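Local structure of probable 3-hydroxyisobutyrate dehydrogenase (Pseudomonas aeruginosa, 3OBB) at the interface of chains A and B. The protein catalyses the NAD+-dependent oxidation of L-serine and methyl-L-serine, acts only weakly on beta-hydroxyisobutyrate, and works as a homotetramer built as a dimer of dimers. Sequence-based numbering; all coordinates share one arbitrary frame. Chains: chain A/B, Probable 3-hydroxyisobutyrate dehydrogenase.

Contact 1: the interface of chains A and B. Residues chain A 176, 179-180, 183, 214-216; chain B 183, 187, 208, 211-215, 218.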
loop_
_atom_site.group_PDB
_atom_site.type_symbol
_atom_site.label_atom_id
_atom_site.label_comp_id
_atom_site.label_asym_id
_atom_site.label_seq_id
_atom_site.Cartn_x
_atom_site.Cartn_y
_atom_site.Cartn_z
ATOM N N ASN A 176 1.051 18.672 -5.330
ATOM C CA ASN A 176 2.489 18.842 -5.243
ATOM C C ASN A 176 3.005 18.245 -3.954
ATOM O O ASN A 176 3.958 17.512 -3.991
ATOM C CB ASN A 176 2.899 20.316 -5.299
ATOM C CG ASN A 176 4.382 20.493 -5.103
ATOM O OD1 ASN A 176 5.143 20.434 -6.062
ATOM N ND2 ASN A 176 4.821 20.648 -3.826
ATOM N N LEU A 179 2.791 14.454 -3.839
ATOM C CA LEU A 179 3.866 13.909 -4.636
ATOM C C LEU A 179 5.228 13.995 -3.871
ATOM O O LEU A 179 6.012 13.048 -3.889
ATOM C CB LEU A 179 3.931 14.566 -6.021
ATOM C CG LEU A 179 5.066 14.066 -6.933
ATOM C CD1 LEU A 179 5.070 12.520 -7.118
ATOM C CD2 LEU A 179 4.945 14.704 -8.296
ATOM N N LEU A 180 5.473 15.113 -3.198
ATOM C CA LEU A 180 6.677 15.244 -2.353
ATOM C C LEU A 180 6.778 14.139 -1.295
ATOM O O LEU A 180 7.865 13.605 -1.048
ATOM C CB LEU A 180 6.692 16.595 -1.623
ATOM C CG LEU A 180 7.750 16.820 -0.523
ATOM C CD1 LEU A 180 9.162 16.531 -0.975
ATOM C CD2 LEU A 180 7.631 18.256 0.171
ATOM N N LEU A 183 7.750 10.976 -3.023
ATOM C CA LEU A 183 9.153 10.880 -3.419
ATOM C C LEU A 183 10.111 10.820 -2.238
ATOM O O LEU A 183 11.194 10.213 -2.340
ATOM C CB LEU A 183 9.572 11.945 -4.459
ATOM C CG LEU A 183 9.453 13.379 -4.105
ATOM C CD1 LEU A 183 10.746 13.779 -3.354
ATOM C CD2 LEU A 183 9.234 14.201 -5.412
ATOM N N GLY A 214 16.113 10.273 -10.042
ATOM C CA GLY A 214 16.316 11.647 -9.582
ATOM C C GLY A 214 15.056 12.379 -9.142
ATOM O O GLY A 214 13.983 12.260 -9.772
ATOM N N ASN A 215 15.173 13.150 -8.062
ATOM C CA ASN A 215 14.026 13.897 -7.549
ATOM C C ASN A 215 14.449 15.026 -6.617
ATOM O O ASN A 215 15.642 15.158 -6.226
ATOM C CB ASN A 215 13.022 12.954 -6.883
ATOM C CG ASN A 215 13.580 12.331 -5.630
ATOM O OD1 ASN A 215 13.731 13.006 -4.637
ATOM N ND2 ASN A 215 13.933 11.057 -5.688
ATOM N N TRP A 216 13.475 15.864 -6.283
ATOM C CA TRP A 216 13.717 16.995 -5.416
ATOM C C TRP A 216 14.390 16.611 -4.080
ATOM O O TRP A 216 15.323 17.289 -3.647
ATOM C CB TRP A 216 12.401 17.688 -5.146
ATOM C CG TRP A 216 12.532 19.003 -4.414
ATOM C CD1 TRP A 216 12.766 20.228 -4.975
ATOM C CD2 TRP A 216 12.386 19.229 -2.971
ATOM N NE1 TRP A 216 12.740 21.199 -3.980
ATOM C CE2 TRP A 216 12.514 20.614 -2.755
ATOM C CE3 TRP A 216 12.144 18.384 -1.866
ATOM C CZ2 TRP A 216 12.420 21.192 -1.465
ATOM C CZ3 TRP A 216 12.049 18.941 -0.592
ATOM C CH2 TRP A 216 12.174 20.334 -0.402
ATOM N N LEU B 183 8.372 7.134 -8.289
ATOM C CA LEU B 183 8.110 8.513 -8.694
ATOM C C LEU B 183 7.198 8.624 -9.907
ATOM O O LEU B 183 6.458 9.617 -10.045
ATOM C CB LEU B 183 9.394 9.361 -8.849
ATOM C CG LEU B 183 10.416 8.941 -9.836
ATOM C CD1 LEU B 183 10.007 9.532 -11.206
ATOM C CD2 LEU B 183 11.813 9.442 -9.355
ATOM N N THR B 187 3.765 10.459 -9.825
ATOM C CA THR B 187 3.504 11.515 -10.791
ATOM C C THR B 187 2.161 11.333 -11.556
ATOM O O THR B 187 1.346 12.261 -11.667
ATOM C CB THR B 187 4.727 11.728 -11.757
ATOM O OG1 THR B 187 5.929 12.003 -10.986
ATOM C CG2 THR B 187 4.452 12.916 -12.715
HETATM N N MSE B 208 4.593 21.496 -10.540
HETATM C CA MSE B 208 5.187 20.430 -9.734
HETATM C C MSE B 208 6.620 20.193 -10.130
HETATM O O MSE B 208 7.466 19.984 -9.246
HETATM C CB MSE B 208 4.372 19.138 -9.803
HETATM C CG MSE B 208 2.990 19.278 -9.214
HETATM SE SE MSE B 208 2.121 17.588 -8.899
HETATM C CE MSE B 208 2.179 16.885 -10.745
ATOM N N SER B 211 8.807 22.649 -8.484
ATOM C CA SER B 211 8.622 22.750 -7.048
ATOM C C SER B 211 9.077 21.485 -6.308
ATOM O O SER B 211 9.802 20.647 -6.874
ATOM C CB SER B 211 7.172 23.130 -6.719
ATOM O OG SER B 211 6.804 24.276 -7.467
ATOM N N SER B 212 8.677 21.359 -5.043
ATOM C CA SER B 212 9.149 20.236 -4.198
ATOM C C SER B 212 8.610 18.861 -4.656
ATOM O O SER B 212 9.136 17.843 -4.263
ATOM C CB SER B 212 8.845 20.508 -2.725
ATOM O OG SER B 212 7.453 20.697 -2.561
ATOM N N GLY B 213 7.606 18.846 -5.531
ATOM C CA GLY B 213 7.179 17.608 -6.177
ATOM C C GLY B 213 8.063 17.217 -7.349
ATOM O O GLY B 213 7.867 16.143 -7.949
ATOM N N GLY B 214 9.084 18.032 -7.637
ATOM C CA GLY B 214 9.915 17.819 -8.822
ATOM C C GLY B 214 10.633 16.479 -8.882
ATOM O O GLY B 214 11.151 15.974 -7.863
ATOM N N ASN B 215 10.680 15.891 -10.077
ATOM C CA ASN B 215 11.342 14.600 -10.250
ATOM C C ASN B 215 11.672 14.316 -11.710
ATOM O O ASN B 215 11.254 15.055 -12.645
ATOM C CB ASN B 215 10.508 13.479 -9.626
ATOM C CG ASN B 215 9.209 13.268 -10.359
ATOM O OD1 ASN B 215 9.212 12.766 -11.460
ATOM N ND2 ASN B 215 8.103 13.696 -9.773
ATOM N N LEU B 218 8.866 14.145 -14.285
ATOM C CA LEU B 218 8.323 15.445 -14.630
ATOM C C LEU B 218 9.294 16.233 -15.518
ATOM O O LEU B 218 8.864 17.085 -16.306
ATOM C CB LEU B 218 7.995 16.246 -13.364
ATOM C CG LEU B 218 6.694 15.903 -12.615
ATOM C CD1 LEU B 218 6.698 16.563 -11.226
ATOM C CD2 LEU B 218 5.389 16.299 -13.368
#
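One face of the A:Trp216 indole lies on B:Ser212: CB sits over the middle of the ring system, 3.7 Å from the centroid of the six-membered ring, while CA rides above the five-membered ring. A small serine lets the broad indole come down flat on the loop backbone. CG of A:Trp216 is anti to its own backbone N (chi1 -172°), and that backbone N, at the start of helix 216-220, donates to B:Gly214 O at 2.8 Å. The carboxamide of A:Asn176, also anti to its backbone N, uses both ends on the same loop. ND2 gives a fairly straight bond to B:Ser212 OG (2.9 Å), which lies in the amide plane, and OD1 accepts from B:Gly213 N at 3.0 Å with the donor above the carbonyl plane. B:Ser212 OG is in the crowded position between N and C, turned towards the amide. B:Asn215 braces its own loop: ND2 reaches B:Gly213 O (3.1 Å) nearly along the C=O axis and also B:Thr187 OG1. The side chain of A:Leu179 crosses that of B:Asn215 at about a right angle, bringing CD2 against ND2. A:Asn215 and B:Asn215 form an antiparallel beta bridge. The patch clamps the 211-215 loop of chain B against helix 168-196 and residues 214-216 of chain A, and so probably helps hold one two-fold pair of the tetramer together.

Contact 2: the interface of chains A and B. Residues chain A 124, 136, 138, 161, 163, 172, 176; chain B 207, 211-212.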
loop_
_atom_site.group_PDB
_atom_site.type_symbol
_atom_site.label_atom_id
_atom_site.label_comp_id
_atom_site.label_asym_id
_atom_site.label_seq_id
_atom_site.Cartn_x
_atom_site.Cartn_y
_atom_site.Cartn_z
ATOM N N SER A 124 4.664 27.449 -1.075
ATOM C CA SER A 124 5.558 26.300 -1.026
ATOM C C SER A 124 6.995 26.841 -0.900
ATOM O O SER A 124 7.339 27.864 -1.489
ATOM C CB SER A 124 5.314 25.469 -2.298
ATOM O OG SER A 124 6.313 24.527 -2.538
ATOM N N THR A 136 7.286 29.979 -3.459
ATOM C CA THR A 136 6.435 29.904 -4.653
ATOM C C THR A 136 4.971 30.031 -4.264
ATOM O O THR A 136 4.541 29.520 -3.245
ATOM C CB THR A 136 6.792 28.758 -5.678
ATOM O OG1 THR A 136 5.607 28.030 -6.117
ATOM C CG2 THR A 136 7.826 27.862 -5.146
HETATM N N MSE A 138 1.083 29.439 -5.491
HETATM C CA MSE A 138 0.232 28.700 -6.424
HETATM C C MSE A 138 -1.173 29.269 -6.321
HETATM O O MSE A 138 -1.843 29.157 -5.298
HETATM C CB MSE A 138 0.251 27.214 -6.106
HETATM C CG MSE A 138 1.643 26.635 -6.166
HETATM SE SE MSE A 138 1.681 24.800 -5.540
HETATM C CE MSE A 138 3.586 24.437 -5.686
ATOM N N PHE A 161 2.849 31.082 -9.887
ATOM C CA PHE A 161 2.096 30.336 -10.859
ATOM C C PHE A 161 0.617 30.609 -10.738
ATOM O O PHE A 161 0.082 30.596 -9.626
ATOM C CB PHE A 161 2.351 28.834 -10.685
ATOM C CG PHE A 161 3.774 28.441 -10.900
ATOM C CD1 PHE A 161 4.612 28.192 -9.813
ATOM C CD2 PHE A 161 4.288 28.304 -12.185
ATOM C CE1 PHE A 161 5.924 27.794 -10.000
ATOM C CE2 PHE A 161 5.623 27.936 -12.381
ATOM C CZ PHE A 161 6.443 27.685 -11.277
ATOM N N ALA A 163 -2.357 28.791 -11.246
ATOM C CA ALA A 163 -2.685 27.392 -11.355
ATOM C C ALA A 163 -4.021 27.162 -12.076
ATOM O O ALA A 163 -4.221 26.118 -12.699
ATOM C CB ALA A 163 -2.695 26.758 -9.988
ATOM N N ALA A 172 -3.298 22.579 -6.808
ATOM C CA ALA A 172 -1.918 22.390 -7.257
ATOM C C ALA A 172 -1.047 22.063 -6.037
ATOM O O ALA A 172 -0.207 21.144 -6.093
ATOM C CB ALA A 172 -1.411 23.658 -8.028
ATOM N N ASN A 176 1.051 18.672 -5.330
ATOM C CA ASN A 176 2.489 18.842 -5.243
ATOM C C ASN A 176 3.005 18.245 -3.954
ATOM O O ASN A 176 3.958 17.512 -3.991
ATOM C CB ASN A 176 2.899 20.316 -5.299
ATOM C CG ASN A 176 4.382 20.493 -5.103
ATOM O OD1 ASN A 176 5.143 20.434 -6.062
ATOM N ND2 ASN A 176 4.821 20.648 -3.826
ATOM N N ILE B 207 4.138 23.375 -12.635
ATOM C CA ILE B 207 4.203 23.793 -11.221
ATOM C C ILE B 207 4.962 22.766 -10.385
ATOM O O ILE B 207 5.900 23.106 -9.661
ATOM C CB ILE B 207 2.783 24.064 -10.648
ATOM C CG1 ILE B 207 2.242 25.391 -11.175
ATOM C CG2 ILE B 207 2.776 24.119 -9.140
ATOM C CD1 ILE B 207 0.724 25.507 -11.119
ATOM N N SER B 211 8.807 22.649 -8.484
ATOM C CA SER B 211 8.622 22.750 -7.048
ATOM C C SER B 211 9.077 21.485 -6.308
ATOM O O SER B 211 9.802 20.647 -6.874
ATOM C CB SER B 211 7.172 23.130 -6.719
ATOM O OG SER B 211 6.804 24.276 -7.467
ATOM N N SER B 212 8.677 21.359 -5.043
ATOM C CA SER B 212 9.149 20.236 -4.198
ATOM C C SER B 212 8.610 18.861 -4.656
ATOM O O SER B 212 9.136 17.843 -4.263
ATOM C CB SER B 212 8.845 20.508 -2.725
ATOM O OG SER B 212 7.453 20.697 -2.561
#
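The end of helix 201-209 of chain B and the loop following it enter a groove of chain A lined by strands 135-140 and 159-164, the short strand 123-124 and the long helix 168-196. B:Ile207 is the wedge, with 82 Å² hidden, and its branched side chain sends each arm to a different wall. CG1, anti to the carbonyl carbon (chi1 -75°), lies over one face of A:Phe161 at its CB end, 3.4 Å from CG, the two side chains sliding past each other in opposite directions. CD1 runs past CB of A:Phe161, away from the ring, to the methyl of A:Ala163, CD1 3.8 Å from its CB. The other branch, CG2, is met obliquely by the selenomethionine A:Met138, whose CE stops 3.6 Å away. That chain is extended beyond CG (chi2 173°), so its slim, unbranched tip reaches B:Ser211 as well, CE lying 3.7 Å from OG. The serine hydroxyl turns back to the preceding helix and donates to B:Ile207 O at 2.6 Å, satisfying a carbonyl at the helix end. A:Thr136 OG1 lies in plane at the edge of the A:Phe161 ring. In the fold, the groove lies where strands of the NAD-binding region meet helix 168-196, with catalytic A:Lys173 about 6 Å from the patch centre.

Contact 3: the interface of chains A and B. Residues chain A 171-172, 175, 178, 253, 256-257, 260, 262, 264; chain B 190, 192-194, 197, 199, 204, 208.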
loop_
_atom_site.group_PDB
_atom_site.type_symbol
_atom_site.label_atom_id
_atom_site.label_comp_id
_atom_site.label_asym_id
_atom_site.label_seq_id
_atom_site.Cartn_x
_atom_site.Cartn_y
_atom_site.Cartn_z
ATOM N N VAL A 171 -5.505 23.173 -5.220
ATOM C CA VAL A 171 -5.447 21.868 -5.871
ATOM C C VAL A 171 -3.987 21.584 -6.220
ATOM O O VAL A 171 -3.487 20.493 -5.945
ATOM C CB VAL A 171 -6.397 21.750 -7.148
ATOM C CG1 VAL A 171 -6.266 20.405 -7.792
ATOM C CG2 VAL A 171 -7.888 21.978 -6.767
ATOM N N ALA A 172 -3.298 22.579 -6.808
ATOM C CA ALA A 172 -1.918 22.390 -7.257
ATOM C C ALA A 172 -1.047 22.063 -6.037
ATOM O O ALA A 172 -0.207 21.144 -6.093
ATOM C CB ALA A 172 -1.411 23.658 -8.028
ATOM N N CYS A 175 -1.652 18.475 -4.618
ATOM C CA CYS A 175 -1.062 17.485 -5.538
ATOM C C CYS A 175 0.468 17.468 -5.385
ATOM O O CYS A 175 1.095 16.392 -5.334
ATOM C CB CYS A 175 -1.420 17.858 -6.973
ATOM S SG CYS A 175 -3.212 17.575 -7.346
ATOM N N GLN A 178 1.561 16.070 -1.885
ATOM C CA GLN A 178 1.370 14.630 -1.868
ATOM C C GLN A 178 2.460 13.898 -2.675
ATOM O O GLN A 178 2.980 12.845 -2.263
ATOM C CB GLN A 178 -0.014 14.237 -2.363
ATOM C CG GLN A 178 -0.259 12.738 -2.208
ATOM C CD GLN A 178 -1.686 12.327 -2.596
ATOM O OE1 GLN A 178 -2.125 12.548 -3.736
ATOM N NE2 GLN A 178 -2.398 11.719 -1.664
ATOM N N ALA A 253 -5.186 16.308 0.632
ATOM C CA ALA A 253 -5.110 15.651 -0.659
ATOM C C ALA A 253 -6.144 14.493 -0.758
ATOM O O ALA A 253 -6.816 14.342 -1.791
ATOM C CB ALA A 253 -3.677 15.181 -0.940
ATOM N N ALA A 256 -9.546 15.954 -1.475
ATOM C CA ALA A 256 -9.619 16.281 -2.903
ATOM C C ALA A 256 -9.830 15.017 -3.715
ATOM O O ALA A 256 -10.571 15.039 -4.663
ATOM C CB ALA A 256 -8.377 17.033 -3.372
ATOM N N ALA A 257 -9.204 13.919 -3.317
ATOM C CA ALA A 257 -9.359 12.649 -4.021
ATOM C C ALA A 257 -10.787 12.111 -3.858
ATOM O O ALA A 257 -11.379 11.632 -4.825
ATOM C CB ALA A 257 -8.338 11.641 -3.536
ATOM N N SER A 260 -13.227 13.913 -6.171
ATOM C CA SER A 260 -13.138 13.605 -7.597
ATOM C C SER A 260 -13.073 12.103 -7.889
ATOM O O SER A 260 -12.934 11.706 -9.036
ATOM C CB SER A 260 -11.913 14.278 -8.177
ATOM O OG SER A 260 -10.756 13.808 -7.517
ATOM N N SER A 262 -10.687 10.171 -7.299
ATOM C CA SER A 262 -9.361 9.862 -7.787
ATOM C C SER A 262 -8.706 8.799 -6.880
ATOM O O SER A 262 -8.789 8.881 -5.660
ATOM C CB SER A 262 -8.501 11.132 -7.836
ATOM O OG SER A 262 -9.115 12.134 -8.628
ATOM N N THR A 264 -5.501 7.327 -5.204
ATOM C CA THR A 264 -4.167 7.783 -4.777
ATOM C C THR A 264 -3.411 6.731 -3.934
ATOM O O THR A 264 -3.130 6.953 -2.735
ATOM C CB THR A 264 -4.270 9.079 -3.993
ATOM O OG1 THR A 264 -5.227 8.897 -2.930
ATOM C CG2 THR A 264 -4.702 10.181 -4.910
ATOM N N ALA B 190 -0.722 12.036 -9.217
ATOM C CA ALA B 190 -0.812 13.476 -8.911
ATOM C C ALA B 190 -1.420 14.215 -10.101
ATOM O O ALA B 190 -2.324 15.026 -9.920
ATOM C CB ALA B 190 0.557 14.039 -8.563
ATOM N N ALA B 192 -3.420 13.060 -12.404
ATOM C CA ALA B 192 -4.825 12.662 -12.544
ATOM C C ALA B 192 -5.679 13.336 -11.479
ATOM O O ALA B 192 -6.768 13.829 -11.756
ATOM C CB ALA B 192 -4.940 11.125 -12.462
ATOM N N LEU B 193 -5.150 13.406 -10.260
ATOM C CA LEU B 193 -5.856 14.108 -9.179
ATOM C C LEU B 193 -6.090 15.611 -9.540
ATOM O O LEU B 193 -7.217 16.137 -9.423
ATOM C CB LEU B 193 -5.086 13.936 -7.866
ATOM C CG LEU B 193 -5.638 14.603 -6.596
ATOM C CD1 LEU B 193 -7.128 14.202 -6.337
ATOM C CD2 LEU B 193 -4.724 14.334 -5.376
ATOM N N GLY B 194 -5.020 16.295 -9.957
ATOM C CA GLY B 194 -5.128 17.708 -10.348
ATOM C C GLY B 194 -6.136 17.934 -11.474
ATOM O O GLY B 194 -7.045 18.778 -11.352
ATOM N N ASN B 197 -9.693 17.628 -10.648
ATOM C CA ASN B 197 -10.144 18.688 -9.799
ATOM C C ASN B 197 -10.093 20.028 -10.522
ATOM O O ASN B 197 -10.110 21.084 -9.881
ATOM C CB ASN B 197 -9.331 18.699 -8.498
ATOM C CG ASN B 197 -9.860 17.687 -7.484
ATOM O OD1 ASN B 197 -10.883 17.917 -6.836
ATOM N ND2 ASN B 197 -9.178 16.568 -7.348
ATOM N N LEU B 199 -7.810 21.226 -13.132
ATOM C CA LEU B 199 -6.560 21.853 -13.598
ATOM C C LEU B 199 -6.183 21.455 -15.017
ATOM O O LEU B 199 -6.494 20.360 -15.449
ATOM C CB LEU B 199 -5.403 21.498 -12.675
ATOM C CG LEU B 199 -5.091 22.430 -11.497
ATOM C CD1 LEU B 199 -6.344 22.924 -10.764
ATOM C CD2 LEU B 199 -4.163 21.701 -10.547
ATOM N N LEU B 204 -0.338 22.217 -14.253
ATOM C CA LEU B 204 0.013 21.405 -13.091
ATOM C C LEU B 204 1.393 20.750 -13.210
ATOM O O LEU B 204 2.148 20.766 -12.229
ATOM C CB LEU B 204 -1.054 20.353 -12.810
ATOM C CG LEU B 204 -0.694 19.407 -11.682
ATOM C CD1 LEU B 204 -0.607 20.113 -10.286
ATOM C CD2 LEU B 204 -1.649 18.228 -11.643
HETATM N N MSE B 208 4.593 21.496 -10.540
HETATM C CA MSE B 208 5.187 20.430 -9.734
HETATM C C MSE B 208 6.620 20.193 -10.130
HETATM O O MSE B 208 7.466 19.984 -9.246
HETATM C CB MSE B 208 4.372 19.138 -9.803
HETATM C CG MSE B 208 2.990 19.278 -9.214
HETATM SE SE MSE B 208 2.121 17.588 -8.899
HETATM C CE MSE B 208 2.179 16.885 -10.745
#
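Helical backbone dominates both sides, with ordinary helical torsions along helix 168-196 of each chain, while B:Asn197 (phi/psi -107/19) leaves that helix just past its end. This is the helix-on-helix packing of the all-helical part of a 3-hydroxyisobutyrate dehydrogenase-family enzyme. B:Leu193, with CG anti to the backbone N (chi1 179°), pushes its forked tip into chain A. CD1 lies 3.6 Å from A:Ala257 CA and also touches A:Ser262, whereas CD2 meets the amide oxygen OE1 of A:Gln178 at 3.6 Å, the two side chains crossing at about a right angle. The small alanine and serine let the branched tip pack close. A:Cys175 points SG, anti to its carbonyl carbon, at the backbone of B:Gly194, 3.6 Å from CA; with no side chain on the glycine, the helices can come close. B:Asn197 folds back over its helix end, ND2 donating to B:Leu193 O at 2.9 Å with that oxygen in the amide plane; this holds the carboxamide towards A:Ala256 O and A:Ser260 OG, with which its bonds are weak. A:Ser260 OG in turn donates to A:Ala256 O on a lone pair (3.1 Å) and pairs with A:Ser262 OG at 2.6 Å. A:Val171 fills the other flank, CG1 packing on B:Asn197 CB and, 3.7 Å away, on CD2 of B:Leu199.

The three contacts form one continuous stretch of the two-fold A-B interface, their C-alpha centres about 11 Å (contacts 1 and 2), 13 Å (contacts 1 and 3) and 12 Å (contacts 2 and 3) apart. Helix 168-196 of chain A runs through all of them. A:Asn176, B:Ser211 and B:Ser212 join contact 1 to contact 2, B:Met208 joins contact 1 to contact 3, and A:Ala172 joins contact 2 to contact 3. Because A:Lys173 lies about 6 Å from the centre of contact 2 and 8 Å from that of contact 3, pairing of the chains may help to steady the helix that carries A:Lys173, and symmetry repeats this for chain B.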